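Local coordinates for cell divisionFtsK/SpoIIIE (Thermomonospora curvata, PDB 4NH0), which acts as an ATPase of the ESX type VII secretion system, which exports EsxA and EsxB, and may be its translocase subunit, at residues Ser670-Thr675 against Phe861-Pro866; Leu598-Thr603 against Gly870-Glu875. All blocks are in the same frame, centred on the assembly; numbering follows the deposited sequence.

Contact 1: residues Ser670-Thr675 against Phe861-Pro866. With MG (magnesium ion), chain D; ATP (adenosine-5'-triphosphate), chain G.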
ATOM      1  N   SER A 670       0.333   4.646  -4.628  1.00 81.49           N
ATOM      2  CA  SER A 670       1.237   5.662  -4.146  1.00 72.46           C
ATOM      3  C   SER A 670       0.724   6.334  -2.865  1.00 79.26           C
ATOM      4  O   SER A 670       1.499   6.799  -2.057  1.00 70.69           O
ATOM      5  CB  SER A 670       1.543   6.679  -5.256  1.00 79.99           C
ATOM      6  OG  SER A 670       1.459   6.124  -6.570  1.00 79.95           O
ATOM      7  N   THR A 671      -0.589   6.373  -2.677  1.00 87.82           N
ATOM      8  CA  THR A 671      -1.175   6.933  -1.468  1.00 87.20           C
ATOM      9  C   THR A 671      -1.010   5.959  -0.311  1.00 87.24           C
ATOM     10  O   THR A 671      -0.654   6.352   0.798  1.00 75.00           O
ATOM     11  CB  THR A 671      -2.668   7.255  -1.658  1.00 81.38           C
ATOM     12  OG1 THR A 671      -2.836   8.103  -2.800  1.00 85.16           O
ATOM     13  CG2 THR A 671      -3.224   7.951  -0.428  1.00 76.19           C
ATOM     14  N   MET A 672      -1.266   4.684  -0.588  1.00 82.21           N
ATOM     15  CA  MET A 672      -1.143   3.623   0.407  1.00 69.82           C
ATOM     16  C   MET A 672       0.237   3.586   1.051  1.00 76.11           C
ATOM     17  O   MET A 672       0.356   3.534   2.274  1.00 75.42           O
ATOM     18  CB  MET A 672      -1.443   2.267  -0.231  1.00 72.74           C
ATOM     19  CG  MET A 672      -0.994   1.086   0.607  1.00 76.58           C
ATOM     20  SD  MET A 672      -1.914   0.941   2.144  1.00 71.29           S
ATOM     21  CE  MET A 672      -3.084  -0.337   1.699  1.00 75.34           C
ATOM     22  N   LEU A 673       1.271   3.609   0.214  1.00 78.23           N
ATOM     23  CA  LEU A 673       2.652   3.583   0.684  1.00 61.38           C
ATOM     24  C   LEU A 673       2.929   4.722   1.655  1.00 62.66           C
ATOM     25  O   LEU A 673       3.570   4.528   2.684  1.00 58.03           O
ATOM     26  CB  LEU A 673       3.622   3.663  -0.497  1.00 64.96           C
ATOM     27  CG  LEU A 673       3.615   2.513  -1.505  1.00 59.32           C
ATOM     28  CD1 LEU A 673       4.566   2.801  -2.656  1.00 60.31           C
ATOM     29  CD2 LEU A 673       3.980   1.207  -0.827  1.00 48.88           C
ATOM     30  N   ARG A 674       2.429   5.905   1.322  1.00 64.62           N
ATOM     31  CA  ARG A 674       2.668   7.093   2.131  1.00 70.43           C
ATOM     32  C   ARG A 674       1.992   7.002   3.496  1.00 73.10           C
ATOM     33  O   ARG A 674       2.472   7.579   4.469  1.00 61.95           O
ATOM     34  CB  ARG A 674       2.194   8.340   1.385  1.00 60.62           C
ATOM     35  CG  ARG A 674       3.003   8.636   0.135  1.00 66.69           C
ATOM     36  CD  ARG A 674       2.523   9.895  -0.560  1.00 87.04           C
ATOM     37  NE  ARG A 674       1.165   9.752  -1.068  1.00 78.96           N
ATOM     38  CZ  ARG A 674       0.526  10.688  -1.761  1.00 76.63           C
ATOM     39  NH1 ARG A 674       1.125  11.839  -2.033  1.00 75.23           N
ATOM     40  NH2 ARG A 674      -0.711  10.472  -2.183  1.00 83.50           N
ATOM     41  N   THR A 675       0.882   6.275   3.566  1.00 67.94           N
ATOM     42  CA  THR A 675       0.201   6.063   4.837  1.00 67.65           C
ATOM     43  C   THR A 675       1.004   5.113   5.710  1.00 72.93           C
ATOM     44  O   THR A 675       1.246   5.387   6.884  1.00 76.34           O
ATOM     45  CB  THR A 675      -1.208   5.486   4.649  1.00 63.71           C
ATOM     46  OG1 THR A 675      -1.112   4.134   4.187  1.00 90.74           O
ATOM     47  CG2 THR A 675      -1.985   6.304   3.647  1.00 67.23           C
ATOM     48  N   PHE A 861     -12.033  -3.003   2.454  1.00 75.86           N
ATOM     49  CA  PHE A 861     -11.517  -1.973   3.344  1.00 85.81           C
ATOM     50  C   PHE A 861     -11.232  -0.694   2.572  1.00 80.55           C
ATOM     51  O   PHE A 861     -11.257  -0.680   1.343  1.00 84.95           O
ATOM     52  CB  PHE A 861     -10.254  -2.454   4.065  1.00 91.75           C
ATOM     53  CG  PHE A 861      -9.027  -2.490   3.197  1.00 92.29           C
ATOM     54  CD1 PHE A 861      -8.148  -1.420   3.172  1.00 75.56           C
ATOM     55  CD2 PHE A 861      -8.744  -3.598   2.419  1.00 91.65           C
ATOM     56  CE1 PHE A 861      -7.019  -1.451   2.380  1.00 62.12           C
ATOM     57  CE2 PHE A 861      -7.612  -3.633   1.629  1.00 81.00           C
ATOM     58  CZ  PHE A 861      -6.751  -2.558   1.608  1.00 67.15           C
ATOM     59  N   LEU A 862     -10.959   0.378   3.305  1.00 71.03           N
ATOM     60  CA  LEU A 862     -10.672   1.669   2.700  1.00 75.44           C
ATOM     61  C   LEU A 862      -9.426   2.276   3.333  1.00 82.22           C
ATOM     62  O   LEU A 862      -9.410   2.571   4.528  1.00 80.97           O
ATOM     63  CB  LEU A 862     -11.869   2.608   2.853  1.00 79.80           C
ATOM     64  CG  LEU A 862     -11.791   3.972   2.169  1.00 76.88           C
ATOM     65  CD1 LEU A 862     -11.548   3.807   0.682  1.00 83.63           C
ATOM     66  CD2 LEU A 862     -13.071   4.750   2.415  1.00 86.74           C
ATOM     67  N   THR A 863      -8.383   2.452   2.528  1.00 81.99           N
ATOM     68  CA  THR A 863      -7.109   2.968   3.014  1.00 77.74           C
ATOM     69  C   THR A 863      -7.258   4.360   3.608  1.00 67.72           C
ATOM     70  O   THR A 863      -7.859   5.241   2.998  1.00 76.53           O
ATOM     71  CB  THR A 863      -6.055   3.024   1.894  1.00 63.37           C
ATOM     72  OG1 THR A 863      -6.416   4.035   0.945  1.00102.18           O
ATOM     73  CG2 THR A 863      -5.960   1.689   1.188  1.00 64.74           C
ATOM     74  N   ALA A 864      -6.708   4.553   4.801  1.00 71.08           N
ATOM     75  CA  ALA A 864      -6.752   5.853   5.454  1.00 74.39           C
ATOM     76  C   ALA A 864      -5.858   6.846   4.727  1.00 74.18           C
ATOM     77  O   ALA A 864      -5.125   6.478   3.812  1.00 74.71           O
ATOM     78  CB  ALA A 864      -6.338   5.734   6.910  1.00 73.90           C
ATOM     79  N   LEU A 865      -5.925   8.106   5.136  1.00 78.50           N
ATOM     80  CA  LEU A 865      -5.095   9.147   4.543  1.00 72.40           C
ATOM     81  C   LEU A 865      -3.935   9.488   5.472  1.00 76.40           C
ATOM     82  O   LEU A 865      -4.108   9.540   6.689  1.00 87.96           O
ATOM     83  CB  LEU A 865      -5.928  10.395   4.242  1.00 70.81           C
ATOM     84  CG  LEU A 865      -6.505  10.523   2.830  1.00 68.80           C
ATOM     85  CD1 LEU A 865      -7.361   9.321   2.467  1.00 78.86           C
ATOM     86  CD2 LEU A 865      -7.304  11.809   2.695  1.00 80.39           C
ATOM     87  N   PRO A 866      -2.746   9.728   4.900  1.00 61.33           N
ATOM     88  CA  PRO A 866      -1.548  10.002   5.699  1.00 66.26           C
ATOM     89  C   PRO A 866      -1.594  11.372   6.365  1.00 76.10           C
ATOM     90  O   PRO A 866      -0.695  12.187   6.157  1.00 75.43           O
ATOM     91  CB  PRO A 866      -0.423   9.935   4.667  1.00 64.72           C
ATOM     92  CG  PRO A 866      -1.071  10.351   3.397  1.00 64.28           C
ATOM     93  CD  PRO A 866      -2.475   9.815   3.454  1.00 59.44           C
TER
HETATM   94 MG    MG D1402       2.006   5.746  -8.326  1.00 82.70          MG
HETATM   95  PG  ATP G1405      -0.649   5.819 -10.585  1.00 85.53           P
HETATM   96  O1G ATP G1405      -1.028   4.405 -10.946  1.00 69.84           O
HETATM   97  O2G ATP G1405       0.687   5.947  -9.897  1.00100.87           O
HETATM   98  O3G ATP G1405      -0.872   6.823 -11.688  1.00 92.11           O
HETATM   99  PB  ATP G1405      -1.817   5.366  -8.098  1.00 74.29           P
HETATM  100  O1B ATP G1405      -0.479   5.406  -7.404  1.00 78.82           O
HETATM  101  O2B ATP G1405      -2.446   4.043  -8.452  1.00 78.62           O
HETATM  102  O3B ATP G1405      -1.717   6.227  -9.452  1.00 87.03           O
HETATM  103  PA  ATP G1405      -2.355   7.264  -6.134  1.00 73.70           P
HETATM  104  O1A ATP G1405      -1.997   6.553  -4.853  1.00 92.60           O
HETATM  105  O2A ATP G1405      -1.303   8.106  -6.813  1.00102.86           O
HETATM  106  O3A ATP G1405      -2.873   6.175  -7.196  1.00 65.12           O
HETATM  107  O5' ATP G1405      -3.661   8.162  -5.864  1.00 94.98           O
HETATM  108  C5' ATP G1405      -4.357   8.781  -6.944  1.00 98.45           C
HETATM  109  C4' ATP G1405      -5.462   9.669  -6.386  1.00 92.11           C
HETATM  110  O4' ATP G1405      -6.421   8.877  -5.681  1.00 85.97           O
HETATM  111  C3' ATP G1405      -4.910  10.689  -5.404  1.00 93.64           C
HETATM  112  O3' ATP G1405      -5.012  12.008  -5.950  1.00109.73           O
HETATM  113  C2' ATP G1405      -5.768  10.579  -4.160  1.00 82.95           C
HETATM  114  O2' ATP G1405      -6.397  11.834  -3.892  1.00 87.68           O
HETATM  115  C1' ATP G1405      -6.811   9.517  -4.466  1.00 92.00           C
HETATM  116  N9  ATP G1405      -6.845   8.523  -3.367  1.00103.50           N
HETATM  117  C8  ATP G1405      -5.996   7.489  -3.222  1.00113.52           C
HETATM  118  N7  ATP G1405      -6.290   6.762  -2.114  1.00105.09           N
HETATM  119  C5  ATP G1405      -7.355   7.338  -1.527  1.00 97.78           C
HETATM  120  C6  ATP G1405      -8.177   7.080  -0.322  1.00 94.49           C
HETATM  121  N6  ATP G1405      -7.911   6.034   0.497  1.00100.41           N
HETATM  122  N1  ATP G1405      -9.198   7.923  -0.067  1.00101.51           N
HETATM  123  C2  ATP G1405      -9.473   8.967  -0.872  1.00108.28           C
HETATM  124  N3  ATP G1405      -8.770   9.261  -1.979  1.00103.57           N
HETATM  125  C4  ATP G1405      -7.716   8.498  -2.355  1.00 97.75           C
HETATM  126  O   HOH W   1       0.901   7.465  -8.233  1.00 77.95           O

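Contact 2: residues Leu598-Thr603 against Gly870-Glu875. With ATP (adenosine-5'-triphosphate), chain G.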
ATOM      1  N   LEU A 598     -18.618   2.656   4.027  1.00 85.29           N
ATOM      2  CA  LEU A 598     -17.326   2.880   3.379  1.00 86.38           C
ATOM      3  C   LEU A 598     -17.362   3.908   2.251  1.00 89.77           C
ATOM      4  O   LEU A 598     -17.233   3.553   1.080  1.00 89.00           O
ATOM      5  CB  LEU A 598     -16.791   1.553   2.835  1.00 88.79           C
ATOM      6  CG  LEU A 598     -15.362   1.157   3.204  1.00 83.67           C
ATOM      7  CD1 LEU A 598     -15.206   1.066   4.711  1.00 74.51           C
ATOM      8  CD2 LEU A 598     -14.996  -0.164   2.547  1.00 85.17           C
ATOM      9  N   ASP A 599     -17.534   5.177   2.600  1.00 91.42           N
ATOM     10  CA  ASP A 599     -17.521   6.238   1.601  1.00111.64           C
ATOM     11  C   ASP A 599     -16.337   7.170   1.822  1.00 91.43           C
ATOM     12  O   ASP A 599     -15.438   7.257   0.989  1.00 89.04           O
ATOM     13  CB  ASP A 599     -18.830   7.031   1.632  1.00125.15           C
ATOM     14  CG  ASP A 599     -18.905   8.070   0.530  1.00121.50           C
ATOM     15  OD1 ASP A 599     -18.359   7.820  -0.564  1.00108.39           O
ATOM     16  OD2 ASP A 599     -19.510   9.140   0.758  1.00117.03           O
ATOM     17  N   VAL A 600     -16.346   7.862   2.956  1.00 94.60           N
ATOM     18  CA  VAL A 600     -15.277   8.790   3.296  1.00 91.36           C
ATOM     19  C   VAL A 600     -14.163   8.081   4.063  1.00104.95           C
ATOM     20  O   VAL A 600     -14.419   7.407   5.060  1.00115.24           O
ATOM     21  CB  VAL A 600     -15.814   9.978   4.123  1.00 96.06           C
ATOM     22  CG1 VAL A 600     -16.779   9.495   5.198  1.00100.25           C
ATOM     23  CG2 VAL A 600     -14.671  10.772   4.730  1.00 97.50           C
ATOM     24  N   PRO A 601     -12.916   8.223   3.587  1.00104.31           N
ATOM     25  CA  PRO A 601     -11.753   7.586   4.211  1.00 87.42           C
ATOM     26  C   PRO A 601     -11.380   8.220   5.544  1.00 89.08           C
ATOM     27  O   PRO A 601     -11.627   9.408   5.745  1.00 96.55           O
ATOM     28  CB  PRO A 601     -10.645   7.806   3.179  1.00 87.69           C
ATOM     29  CG  PRO A 601     -11.044   9.054   2.478  1.00 89.42           C
ATOM     30  CD  PRO A 601     -12.543   9.001   2.393  1.00104.87           C
ATOM     31  N   PRO A 602     -10.794   7.428   6.454  1.00 87.26           N
ATOM     32  CA  PRO A 602     -10.340   7.929   7.753  1.00 86.03           C
ATOM     33  C   PRO A 602      -8.942   8.526   7.673  1.00 75.02           C
ATOM     34  O   PRO A 602      -8.289   8.424   6.636  1.00 73.97           O
ATOM     35  CB  PRO A 602     -10.344   6.673   8.620  1.00 84.64           C
ATOM     36  CG  PRO A 602      -9.984   5.590   7.662  1.00 70.84           C
ATOM     37  CD  PRO A 602     -10.607   5.971   6.337  1.00 77.39           C
ATOM     38  N   THR A 603      -8.493   9.147   8.756  1.00 74.64           N
ATOM     39  CA  THR A 603      -7.128   9.645   8.833  1.00 76.85           C
ATOM     40  C   THR A 603      -6.370   8.867   9.900  1.00 91.26           C
ATOM     41  O   THR A 603      -6.966   8.098  10.651  1.00 95.12           O
ATOM     42  CB  THR A 603      -7.084  11.149   9.143  1.00 77.04           C
ATOM     43  OG1 THR A 603      -7.786  11.408  10.364  1.00 85.38           O
ATOM     44  CG2 THR A 603      -7.731  11.940   8.019  1.00 75.74           C
ATOM     45  N   GLY A 870      -7.079  15.783  10.537  1.00 73.60           N
ATOM     46  CA  GLY A 870      -8.472  15.427  10.726  1.00 75.43           C
ATOM     47  C   GLY A 870      -9.291  15.576   9.460  1.00 80.94           C
ATOM     48  O   GLY A 870     -10.331  14.937   9.306  1.00 88.14           O
ATOM     49  N   ASP A 871      -8.824  16.428   8.554  1.00 81.61           N
ATOM     50  CA  ASP A 871      -9.501  16.633   7.280  1.00 79.41           C
ATOM     51  C   ASP A 871      -9.437  15.362   6.443  1.00 83.03           C
ATOM     52  O   ASP A 871      -8.372  14.769   6.276  1.00 95.89           O
ATOM     53  CB  ASP A 871      -8.882  17.808   6.523  1.00 84.68           C
ATOM     54  CG  ASP A 871      -9.622  18.134   5.241  1.00100.63           C
ATOM     55  OD1 ASP A 871      -9.911  19.326   5.007  1.00104.31           O
ATOM     56  OD2 ASP A 871      -9.910  17.201   4.465  1.00 98.58           O
ATOM     57  N   THR A 872     -10.583  14.943   5.921  1.00 83.28           N
ATOM     58  CA  THR A 872     -10.669  13.699   5.169  1.00 87.44           C
ATOM     59  C   THR A 872     -10.933  13.963   3.696  1.00 90.35           C
ATOM     60  O   THR A 872     -11.529  13.135   3.005  1.00 89.88           O
ATOM     61  CB  THR A 872     -11.774  12.792   5.718  1.00 95.61           C
ATOM     62  OG1 THR A 872     -13.040  13.449   5.579  1.00106.50           O
ATOM     63  CG2 THR A 872     -11.528  12.488   7.183  1.00 87.59           C
ATOM     64  N   SER A 873     -10.490  15.119   3.220  1.00 95.19           N
ATOM     65  CA  SER A 873     -10.740  15.513   1.844  1.00102.86           C
ATOM     66  C   SER A 873      -9.476  15.298   1.017  1.00 97.67           C
ATOM     67  O   SER A 873      -8.400  15.776   1.375  1.00 99.56           O
ATOM     68  CB  SER A 873     -11.202  16.969   1.788  1.00105.37           C
ATOM     69  OG  SER A 873     -11.525  17.359   0.470  1.00109.74           O
ATOM     70  N   ALA A 874      -9.609  14.565  -0.084  1.00100.66           N
ATOM     71  CA  ALA A 874      -8.459  14.179  -0.893  1.00102.04           C
ATOM     72  C   ALA A 874      -7.857  15.349  -1.667  1.00114.70           C
ATOM     73  O   ALA A 874      -6.694  15.303  -2.061  1.00111.95           O
ATOM     74  CB  ALA A 874      -8.848  13.067  -1.852  1.00 99.97           C
ATOM     75  N   GLU A 875      -8.646  16.394  -1.887  1.00127.33           N
ATOM     76  CA  GLU A 875      -8.182  17.542  -2.659  1.00117.78           C
ATOM     77  C   GLU A 875      -7.223  18.405  -1.838  1.00111.55           C
ATOM     78  O   GLU A 875      -6.364  19.087  -2.394  1.00120.58           O
ATOM     79  CB  GLU A 875      -9.374  18.374  -3.144  1.00126.45           C
ATOM     80  CG  GLU A 875     -10.547  18.338  -2.186  1.00129.51           C
ATOM     81  CD  GLU A 875     -11.887  18.610  -2.841  1.00141.85           C
ATOM     82  OE1 GLU A 875     -12.242  17.890  -3.797  1.00151.42           O
ATOM     83  OE2 GLU A 875     -12.598  19.530  -2.382  1.00141.64           O
TER
HETATM   84  PG  ATP G1405      -0.649   5.819 -10.585  1.00 85.53           P
HETATM   85  O1G ATP G1405      -1.028   4.405 -10.946  1.00 69.84           O
HETATM   86  O2G ATP G1405       0.687   5.947  -9.897  1.00100.87           O
HETATM   87  O3G ATP G1405      -0.872   6.823 -11.688  1.00 92.11           O
HETATM   88  PB  ATP G1405      -1.817   5.366  -8.098  1.00 74.29           P
HETATM   89  O1B ATP G1405      -0.479   5.406  -7.404  1.00 78.82           O
HETATM   90  O2B ATP G1405      -2.446   4.043  -8.452  1.00 78.62           O
HETATM   91  O3B ATP G1405      -1.717   6.227  -9.452  1.00 87.03           O
HETATM   92  PA  ATP G1405      -2.355   7.264  -6.134  1.00 73.70           P
HETATM   93  O1A ATP G1405      -1.997   6.553  -4.853  1.00 92.60           O
HETATM   94  O2A ATP G1405      -1.303   8.106  -6.813  1.00102.86           O
HETATM   95  O3A ATP G1405      -2.873   6.175  -7.196  1.00 65.12           O
HETATM   96  O5' ATP G1405      -3.661   8.162  -5.864  1.00 94.98           O
HETATM   97  C5' ATP G1405      -4.357   8.781  -6.944  1.00 98.45           C
HETATM   98  C4' ATP G1405      -5.462   9.669  -6.386  1.00 92.11           C
HETATM   99  O4' ATP G1405      -6.421   8.877  -5.681  1.00 85.97           O
HETATM  100  C3' ATP G1405      -4.910  10.689  -5.404  1.00 93.64           C
HETATM  101  O3' ATP G1405      -5.012  12.008  -5.950  1.00109.73           O
HETATM  102  C2' ATP G1405      -5.768  10.579  -4.160  1.00 82.95           C
HETATM  103  O2' ATP G1405      -6.397  11.834  -3.892  1.00 87.68           O
HETATM  104  C1' ATP G1405      -6.811   9.517  -4.466  1.00 92.00           C
HETATM  105  N9  ATP G1405      -6.845   8.523  -3.367  1.00103.50           N
HETATM  106  C8  ATP G1405      -5.996   7.489  -3.222  1.00113.52           C
HETATM  107  N7  ATP G1405      -6.290   6.762  -2.114  1.00105.09           N
HETATM  108  C5  ATP G1405      -7.355   7.338  -1.527  1.00 97.78           C
HETATM  109  C6  ATP G1405      -8.177   7.080  -0.322  1.00 94.49           C
HETATM  110  N6  ATP G1405      -7.911   6.034   0.497  1.00100.41           N
HETATM  111  N1  ATP G1405      -9.198   7.923  -0.067  1.00101.51           N
HETATM  112  C2  ATP G1405      -9.473   8.967  -0.872  1.00108.28           C
HETATM  113  N3  ATP G1405      -8.770   9.261  -1.979  1.00103.57           N
HETATM  114  C4  ATP G1405      -7.716   8.498  -2.355  1.00 97.75           C

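Contact 1: residues Ser670-Thr675 against Phe861-Pro866
M672 and T863 meet methyl to methyl, CE to CG2 at 3.6 Å, yet no hydrogen bond joins their segments, although both hold the same ATP by polar bonds, so the nucleotide bridges them. Bent at its second and third torsions, the M672 chain also brings CE to the edge of the F861 ring, 4.1 Å from CE1 and near the ring plane. One turn further along the helix, T675 CG2 packs against P866 CD at 3.6 Å, while P866 CB lies beside the carbonyl of R674.

At the start of the helix, part of the P-loop (Walker A), S670 OG binds magnesium, together with a γ-phosphate oxygen, a water and the carbonyl of G697. T671 carries its hydroxyl beside its own backbone N (chi1 -54°), where OG1 donates to ATP O1A at 2.7 Å. The same OG1 accepts from R674 NH2 at 3.2 Å, nearly in the guanidinium plane, and CG2 of T671 lies 3.7 Å from adenine N7. An alanine here removes OG1 and CG2, and would probably leave the α-phosphate less firmly held and R674 NH2 without this acceptor, its guanidinium freer to turn.

On the strand side, ATP N6 donates to T863 OG1 at 2.5 Å and, weakly, to the T863 carbonyl. Two acceptors at one amino group are consistent with selection for adenine, since the carbonyl that guanine carries there could not donate to them.

Contact 2: residues Leu598-Thr603 against Gly870-Glu875
T872 presses its side chain against V600, P601 and T603, and it can be traced atom by atom as an example of how two irregular segments are fitted together without a hydrogen bond between them. Its CB lies 3.4 Å from the carbonyl O of P601. From there the side chain forks. OG1, set between the backbone N and the carbonyl carbon (chi1 62°), touches CG2 of V600 at 3.2 Å, the two side chains meeting obliquely. The methyl branch, CG2, shares the P601 carbonyl with CB and reaches T603 CG2 at 3.9 Å, where the side chains cross at about a right angle.

T603 CG2 also lies 3.4 Å from the D871 carbonyl, and its OG1 rests near CA of G870. D871 shapes the partner segment from within: OD2 accepts from the backbone N of S873 in an Asx turn and forms a salt bridge with R867.

Both segments lend a carbon to the nucleotide pocket. P601 CG approaches ATP N1 at 3.3 Å, at the adenine, and A874 CB approaches the ribose hydroxyl O2' at 3.4 Å.

In the fold, 598-603 runs between helix 575-583 and strand 612-614, with P601 lying against L862 of strand 860-863. The 870-875 segment belongs to the connection from that strand to helix 877-891, in a partly buried place beside the ATP site.

How the contacts relate
Contact 1 is buried and joins helix 669-683 to the end of strand 860-863 and the loop that follows it, whereas contact 2 joins two loops at a partly exposed place, their centres 10 Å apart. The chain leaving that strand serves both, passing from 861-866 into 870-875. They also touch directly: L865 N and P602 O, 2.8 Å apart, form a probable hydrogen bond, and L865 CD1 packs on P601 CB. Around the shared ATP their chemistry differs: the hydrogen bonds and the magnesium ligand come from contact 1, which also lays L865 CD1 on the adenine, while contact 2 adds carbon contacts from P601 and A874.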